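Local coordinates for metallo-beta-lactamase superfamily protein (Thermus thermophilus, PDB 2ZWR) that binds two zinc ions in a metallo-beta-lactamase fold and probably acts as a metal-dependent hydrolase, at residues L48-T53 with L72-H77. Numbering follows the deposited sequence.
Sequences LAILLT and LPVYLH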
# COMPACT_ATOMS: atom_id res chain seq x y z
N LEU A 48 13.24 -0.42 -7.75
CA LEU A 48 13.14 -0.19 -9.19
C LEU A 48 11.84 0.51 -9.56
O LEU A 48 11.67 0.98 -10.68
CB LEU A 48 13.25 -1.52 -9.95
CG LEU A 48 14.57 -2.28 -9.79
CD1 LEU A 48 14.58 -3.53 -10.65
CD2 LEU A 48 15.76 -1.38 -10.10
N ALA A 49 10.92 0.56 -8.61
CA ALA A 49 9.60 1.11 -8.84
C ALA A 49 8.92 1.37 -7.50
O ALA A 49 9.28 0.80 -6.48
CB ALA A 49 8.75 0.12 -9.68
N ILE A 50 7.92 2.26 -7.53
CA ILE A 50 7.02 2.49 -6.42
C ILE A 50 5.68 1.83 -6.77
O ILE A 50 5.14 2.05 -7.85
CB ILE A 50 6.86 4.02 -6.13
CG1 ILE A 50 8.16 4.58 -5.51
CG2 ILE A 50 5.63 4.28 -5.22
CD1 ILE A 50 8.22 6.10 -5.32
N LEU A 51 5.18 0.97 -5.87
CA LEU A 51 3.87 0.31 -6.03
C LEU A 51 2.93 0.86 -4.96
O LEU A 51 3.29 0.89 -3.78
CB LEU A 51 4.02 -1.22 -5.89
CG LEU A 51 4.31 -2.09 -7.14
CD1 LEU A 51 5.43 -1.55 -8.03
CD2 LEU A 51 4.58 -3.55 -6.75
N LEU A 52 1.74 1.30 -5.38
CA LEU A 52 0.77 1.89 -4.44
C LEU A 52 -0.50 1.06 -4.28
O LEU A 52 -1.22 0.82 -5.25
CB LEU A 52 0.42 3.34 -4.85
CG LEU A 52 1.57 4.35 -4.98
CD1 LEU A 52 1.04 5.68 -5.52
CD2 LEU A 52 2.32 4.56 -3.65
N THR A 53 -0.76 0.63 -3.04
CA THR A 53 -2.01 -0.06 -2.70
C THR A 53 -3.17 0.88 -2.93
O THR A 53 -4.21 0.48 -3.44
CB THR A 53 -2.07 -0.58 -1.23
OG1 THR A 53 -2.04 0.54 -0.32
CG2 THR A 53 -0.93 -1.57 -0.93
N LEU A 72 11.85 6.93 -10.34
CA LEU A 72 11.07 5.70 -10.10
C LEU A 72 9.72 5.78 -10.79
O LEU A 72 9.01 6.78 -10.64
CB LEU A 72 10.87 5.45 -8.60
CG LEU A 72 12.09 5.17 -7.72
CD1 LEU A 72 11.75 5.27 -6.22
CD2 LEU A 72 12.70 3.82 -8.03
N PRO A 73 9.39 4.75 -11.59
CA PRO A 73 8.00 4.64 -12.03
C PRO A 73 7.08 4.38 -10.84
O PRO A 73 7.48 3.70 -9.88
CB PRO A 73 8.02 3.44 -12.99
CG PRO A 73 9.23 2.68 -12.69
CD PRO A 73 10.24 3.67 -12.12
N VAL A 74 5.88 4.95 -10.90
CA VAL A 74 4.88 4.82 -9.86
C VAL A 74 3.68 4.08 -10.42
O VAL A 74 3.08 4.52 -11.40
CB VAL A 74 4.42 6.21 -9.32
CG1 VAL A 74 3.35 6.04 -8.25
CG2 VAL A 74 5.61 6.97 -8.75
N TYR A 75 3.34 2.95 -9.79
CA TYR A 75 2.22 2.13 -10.21
C TYR A 75 1.02 2.39 -9.30
O TYR A 75 1.12 2.27 -8.07
CB TYR A 75 2.61 0.64 -10.17
CG TYR A 75 3.54 0.25 -11.29
CD1 TYR A 75 3.04 -0.32 -12.46
CD2 TYR A 75 4.92 0.47 -11.19
CE1 TYR A 75 3.90 -0.69 -13.51
CE2 TYR A 75 5.78 0.13 -12.23
CZ TYR A 75 5.26 -0.45 -13.38
OH TYR A 75 6.11 -0.79 -14.41
N LEU A 76 -0.11 2.73 -9.92
CA LEU A 76 -1.34 3.00 -9.19
C LEU A 76 -2.54 2.59 -10.03
O LEU A 76 -2.54 2.80 -11.24
CB LEU A 76 -1.46 4.50 -8.88
CG LEU A 76 -2.70 5.02 -8.16
CD1 LEU A 76 -2.64 4.72 -6.66
CD2 LEU A 76 -2.83 6.51 -8.43
N HIS A 77 -3.54 2.01 -9.38
CA HIS A 77 -4.82 1.76 -10.05
C HIS A 77 -5.45 3.10 -10.47
O HIS A 77 -5.58 4.02 -9.65
CB HIS A 77 -5.76 0.98 -9.12
CG HIS A 77 -6.91 0.33 -9.83
ND1 HIS A 77 -8.03 1.02 -10.24
CD2 HIS A 77 -7.11 -0.96 -10.20
CE1 HIS A 77 -8.86 0.19 -10.84
NE2 HIS A 77 -8.33 -1.02 -10.82
O HOH W 1 -3.69 1.35 -6.50
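Ile50 and Val74 form one parallel beta pair and Leu51 and Tyr75 the next, joined by three backbone hydrogen bonds. Ile50 N to Pro73 O is nearly straight at 2.8 Å, Tyr75 N binds Ile50 O, and Leu52 N to Tyr75 O is the most bent at 145°. Beyond them the two chains draw apart, and a water lies between Leu52 O and His77 N, accepting from His77 N at 3.0 Å.

The tight part is the aliphatic face of Ile50, Leu52, Leu72, Val74 and Leu76. Leu72 crosses Ile50 at about a right angle, its CD1 lying 3.7 Å from Ile50 CG1. Val74 CG1, anti to its backbone N (chi1 179°), reaches Leu52 CD1 at 3.6 Å, while Leu76 CD1 closes on Leu52 CB. Tyr84 of helix 81-85 and Val63, Leu66 and Val67 of helix 63-70 cover this side.

On the other face, Phe132 touches Leu51 and Phe115 touches Ala49. Tyr75 lies alongside Leu51, whose CD1 stands 3.8 Å from ring atom CD2. Ile50 O lies in the ring plane at the edge, 3.7 Å from CD2, with Ala49 CB near CE2 at the same edge; Tyr75 OH is hydrogen-bonded to Arg106 NH1. The solvent side is confined to partly exposed Tyr75 and Pro73 and to exposed Leu48, whose side chain turns away.

Strands 50-51 and 74-76, with helix 63-70, make a beta-alpha-beta unit between strands 23-27 and 106-107; 48-53 leads directly into zinc ligand His54, and the Leu52 side chain lies about 5 Å from that of His59.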